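Local coordinates for protein salmonella typhimurium DB7155 bacteriophage DET7 tailspike (Bacteriophage, PDB 2V5I) that probably serves as the trimeric receptor-binding tailspike of phage Det7, binding and hydrolysing the O-antigen of its Salmonella host, at residues A[393-405]-A[417-429]. Numbering follows the deposited sequence.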
loop_
_atom_site.group_PDB
_atom_site.type_symbol
_atom_site.label_atom_id
_atom_site.label_comp_id
_atom_site.label_asym_id
_atom_site.label_seq_id
_atom_site.Cartn_x
_atom_site.Cartn_y
_atom_site.Cartn_z
ATOM N N ILE A 393 8.148 -12.447 13.254
ATOM C CA ILE A 393 7.195 -13.078 12.314
ATOM C C ILE A 393 7.229 -12.237 11.057
ATOM O O ILE A 393 7.203 -10.995 11.155
ATOM C CB ILE A 393 5.742 -13.036 12.890
ATOM C CG1 ILE A 393 5.609 -13.896 14.150
ATOM C CG2 ILE A 393 4.676 -13.414 11.853
ATOM C CD1 ILE A 393 5.891 -15.310 13.960
ATOM N N VAL A 394 7.355 -12.882 9.883
ATOM C CA VAL A 394 7.206 -12.182 8.610
ATOM C C VAL A 394 6.007 -12.804 7.879
ATOM O O VAL A 394 5.966 -14.006 7.684
ATOM C CB VAL A 394 8.486 -12.287 7.754
ATOM C CG1 VAL A 394 8.303 -11.521 6.486
ATOM C CG2 VAL A 394 9.613 -11.788 8.551
ATOM N N ASN A 395 5.003 -11.983 7.502
ATOM C CA ASN A 395 3.795 -12.441 6.826
ATOM C C ASN A 395 3.766 -11.774 5.459
ATOM O O ASN A 395 3.293 -10.632 5.353
ATOM C CB ASN A 395 2.533 -11.883 7.529
ATOM C CG ASN A 395 2.286 -12.452 8.887
ATOM O OD1 ASN A 395 2.331 -13.658 9.064
ATOM N ND2 ASN A 395 1.972 -11.555 9.882
ATOM N N GLY A 396 4.238 -12.432 4.408
ATOM C CA GLY A 396 4.144 -11.916 3.076
ATOM C C GLY A 396 5.355 -11.078 2.732
ATOM O O GLY A 396 5.493 -9.949 3.195
ATOM N N ILE A 397 6.265 -11.654 1.955
ATOM C CA ILE A 397 7.527 -11.003 1.610
ATOM C C ILE A 397 7.948 -11.414 0.204
ATOM O O ILE A 397 8.085 -12.582 -0.106
ATOM C CB ILE A 397 8.641 -11.249 2.673
ATOM C CG1 ILE A 397 9.962 -10.602 2.220
ATOM C CG2 ILE A 397 8.810 -12.754 3.018
ATOM C CD1 ILE A 397 10.981 -10.438 3.324
ATOM N N ARG A 398 8.206 -10.393 -0.616
ATOM C CA ARG A 398 8.731 -10.573 -1.961
ATOM C C ARG A 398 10.201 -10.282 -1.873
ATOM O O ARG A 398 10.580 -9.219 -1.396
ATOM C CB ARG A 398 8.028 -9.597 -2.906
ATOM C CG ARG A 398 6.557 -9.975 -3.051
ATOM C CD ARG A 398 5.680 -8.883 -3.384
ATOM N NE ARG A 398 5.558 -7.882 -2.332
ATOM C CZ ARG A 398 4.573 -7.785 -1.468
ATOM N NH1 ARG A 398 3.604 -8.689 -1.448
ATOM N NH2 ARG A 398 4.579 -6.762 -0.608
ATOM N N ALA A 399 11.029 -11.271 -2.237
ATOM C CA ALA A 399 12.466 -11.217 -1.981
ATOM C C ALA A 399 13.344 -11.495 -3.211
ATOM O O ALA A 399 14.513 -11.836 -3.036
ATOM C CB ALA A 399 12.845 -12.178 -0.882
ATOM N N ALA A 400 12.826 -11.397 -4.426
ATOM C CA ALA A 400 13.669 -11.537 -5.631
ATOM C C ALA A 400 13.213 -10.572 -6.721
ATOM O O ALA A 400 12.033 -10.498 -7.026
ATOM C CB ALA A 400 13.604 -12.953 -6.189
ATOM N N GLY A 401 14.187 -9.882 -7.320
ATOM C CA GLY A 401 13.973 -8.978 -8.413
ATOM C C GLY A 401 14.517 -9.556 -9.705
ATOM O O GLY A 401 14.554 -10.791 -9.864
ATOM N N ILE A 402 15.033 -8.686 -10.564
ATOM C CA ILE A 402 15.466 -9.076 -11.924
ATOM C C ILE A 402 16.988 -9.158 -12.098
ATOM O O ILE A 402 17.446 -9.712 -13.101
ATOM C CB ILE A 402 14.858 -8.092 -12.963
ATOM C CG1 ILE A 402 14.691 -8.742 -14.352
ATOM C CG2 ILE A 402 15.555 -6.721 -12.946
ATOM C CD1 ILE A 402 13.651 -8.001 -15.199
ATOM N N LYS A 403 17.743 -8.618 -11.166
ATOM C CA LYS A 403 19.196 -8.601 -11.283
ATOM C C LYS A 403 19.719 -9.982 -10.926
ATOM O O LYS A 403 19.128 -10.710 -10.107
ATOM C CB LYS A 403 19.801 -7.542 -10.344
ATOM C CG LYS A 403 19.412 -6.093 -10.702
ATOM C CD LYS A 403 20.271 -5.018 -10.005
ATOM C CE LYS A 403 20.138 -3.680 -10.752
ATOM N NZ LYS A 403 20.983 -2.594 -10.228
ATOM N N PRO A 404 20.854 -10.345 -11.514
ATOM C CA PRO A 404 21.470 -11.584 -11.099
ATOM C C PRO A 404 21.849 -11.510 -9.638
ATOM O O PRO A 404 22.212 -10.442 -9.122
ATOM C CB PRO A 404 22.694 -11.709 -12.010
ATOM C CG PRO A 404 22.990 -10.379 -12.485
ATOM C CD PRO A 404 21.668 -9.608 -12.493
ATOM N N GLN A 405 21.810 -12.650 -8.961
ATOM C CA GLN A 405 22.111 -12.645 -7.522
ATOM C C GLN A 405 23.559 -12.306 -7.261
ATOM O O GLN A 405 24.442 -12.767 -7.973
ATOM C CB GLN A 405 21.786 -14.009 -6.908
ATOM C CG GLN A 405 20.309 -14.314 -6.797
ATOM C CD GLN A 405 19.626 -13.556 -5.683
ATOM O OE1 GLN A 405 20.256 -13.150 -4.700
ATOM N NE2 GLN A 405 18.335 -13.311 -5.848
ATOM N N SER A 417 13.250 -16.524 13.285
ATOM C CA SER A 417 11.959 -16.027 12.841
ATOM C C SER A 417 11.147 -17.110 12.122
ATOM O O SER A 417 11.728 -18.042 11.566
ATOM C CB SER A 417 12.173 -14.857 11.901
ATOM O OG SER A 417 12.773 -13.764 12.615
ATOM N N THR A 418 9.838 -16.892 12.058
ATOM C CA THR A 418 8.955 -17.683 11.235
ATOM C C THR A 418 8.475 -16.813 10.084
ATOM O O THR A 418 8.027 -15.692 10.316
ATOM C CB THR A 418 7.784 -18.184 12.048
ATOM O OG1 THR A 418 8.297 -19.128 13.030
ATOM C CG2 THR A 418 6.757 -18.875 11.150
ATOM N N ILE A 419 8.539 -17.364 8.865
ATOM C CA ILE A 419 8.186 -16.656 7.655
ATOM C C ILE A 419 7.121 -17.434 6.907
ATOM O O ILE A 419 7.191 -18.653 6.810
ATOM C CB ILE A 419 9.433 -16.423 6.757
ATOM C CG1 ILE A 419 10.472 -15.604 7.573
ATOM C CG2 ILE A 419 8.979 -15.774 5.429
ATOM C CD1 ILE A 419 11.602 -15.155 6.797
ATOM N N SER A 420 6.081 -16.720 6.465
ATOM C CA SER A 420 5.072 -17.261 5.566
ATOM C C SER A 420 4.913 -16.345 4.368
ATOM O O SER A 420 5.179 -15.159 4.461
ATOM C CB SER A 420 3.697 -17.345 6.233
ATOM O OG SER A 420 3.767 -18.052 7.442
ATOM N N GLY A 421 4.483 -16.902 3.235
ATOM C CA GLY A 421 4.130 -16.068 2.087
ATOM C C GLY A 421 5.343 -15.488 1.386
ATOM O O GLY A 421 5.305 -14.338 0.953
ATOM N N LEU A 422 6.431 -16.266 1.327
ATOM C CA LEU A 422 7.655 -15.828 0.618
ATOM C C LEU A 422 7.481 -16.042 -0.873
ATOM O O LEU A 422 7.199 -17.175 -1.295
ATOM C CB LEU A 422 8.862 -16.600 1.140
ATOM C CG LEU A 422 10.180 -16.339 0.464
ATOM C CD1 LEU A 422 10.591 -14.907 0.583
ATOM C CD2 LEU A 422 11.250 -17.268 1.113
ATOM N N VAL A 423 7.558 -14.964 -1.654
ATOM C CA VAL A 423 7.271 -14.954 -3.077
ATOM C C VAL A 423 8.464 -14.482 -3.896
ATOM O O VAL A 423 9.174 -13.526 -3.527
ATOM C CB VAL A 423 6.056 -14.001 -3.318
ATOM C CG1 VAL A 423 5.888 -13.626 -4.756
ATOM C CG2 VAL A 423 4.795 -14.632 -2.763
ATOM N N GLY A 424 8.666 -15.117 -5.055
ATOM C CA GLY A 424 9.653 -14.671 -6.020
ATOM C C GLY A 424 10.590 -15.811 -6.393
ATOM O O GLY A 424 10.562 -16.899 -5.799
ATOM N N ASN A 425 11.410 -15.566 -7.388
ATOM C CA ASN A 425 12.393 -16.574 -7.765
ATOM C C ASN A 425 13.620 -16.486 -6.864
ATOM O O ASN A 425 14.735 -16.063 -7.232
ATOM C CB ASN A 425 12.719 -16.403 -9.228
ATOM C CG ASN A 425 13.530 -17.566 -9.779
ATOM O OD1 ASN A 425 13.550 -18.647 -9.205
ATOM N ND2 ASN A 425 14.147 -17.345 -10.916
ATOM N N VAL A 426 13.381 -16.849 -5.624
ATOM C CA VAL A 426 14.376 -16.817 -4.585
ATOM C C VAL A 426 15.173 -18.120 -4.670
ATOM O O VAL A 426 14.556 -19.195 -4.728
ATOM C CB VAL A 426 13.715 -16.704 -3.191
ATOM C CG1 VAL A 426 14.757 -16.736 -2.088
ATOM C CG2 VAL A 426 12.914 -15.439 -3.057
ATOM N N PRO A 427 16.530 -18.051 -4.687
ATOM C CA PRO A 427 17.314 -19.290 -4.639
ATOM C C PRO A 427 17.082 -20.065 -3.350
ATOM O O PRO A 427 17.263 -19.535 -2.266
ATOM C CB PRO A 427 18.768 -18.802 -4.744
ATOM C CG PRO A 427 18.699 -17.473 -5.322
ATOM C CD PRO A 427 17.413 -16.870 -4.837
ATOM N N PRO A 428 16.629 -21.318 -3.459
ATOM C CA PRO A 428 16.223 -22.031 -2.277
ATOM C C PRO A 428 17.369 -22.338 -1.304
ATOM O O PRO A 428 17.113 -22.539 -0.109
ATOM C CB PRO A 428 15.542 -23.298 -2.843
ATOM C CG PRO A 428 16.005 -23.413 -4.263
ATOM C CD PRO A 428 16.347 -22.049 -4.706
ATOM N N ASP A 429 18.603 -22.281 -1.796
ATOM C CA ASP A 429 19.766 -22.510 -0.950
ATOM C C ASP A 429 20.301 -21.238 -0.240
ATOM O O ASP A 429 21.269 -21.312 0.492
ATOM C CB ASP A 429 20.855 -23.172 -1.758
ATOM C CG ASP A 429 21.349 -22.305 -2.903
ATOM O OD1 ASP A 429 20.500 -21.700 -3.630
ATOM O OD2 ASP A 429 22.579 -22.281 -3.102
HETATM O O HOH W 1 4.785 -16.295 9.473
HETATM O O HOH W 2 10.919 -13.121 -8.863
HETATM O O HOH W 3 16.873 -14.565 -8.188
#
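I393 lays its CD1 beside CB of T418, 3.9 Å away, both side chains leaving the same face of two parallel strands. One residue on, V394 gives its N-H to T418 O in the carbonyl plane (2.9 Å) and accepts from S420 N, while its CB meets I419 CG1 on the inner face. The first chain turns a corner at G396, which lies level with G421, a residue at positive phi (74°): G396 N bonds S420 O, and I397 N reaches G421 O from above the carbonyl plane, 45° out of it. With CG1 swung anti to the backbone N (chi1 177°), I397 turns CG2 to L422 CD1, 3.7 Å away, and to I419 CG2. R398 runs its CG alongside CB and CG1 of V423 before its guanidinium turns off to T372 and N370. A399 CB touches both L422 CD1 and V426 CG2, and A400 CB approaches N425 O at 3.5 Å. At the far end of the loop, Q405 packs CG against P427 CG (3.8 Å); a water joins its NE2 to N425 O, while OE1 is held by Q385. Such stacking is the repeating principle of the parallel beta-helix: strands 367-369 and 371-374 pair with 393-398, strand 435-448 with 417-423, and strands 386-388 and 431-433 face the apolar interior.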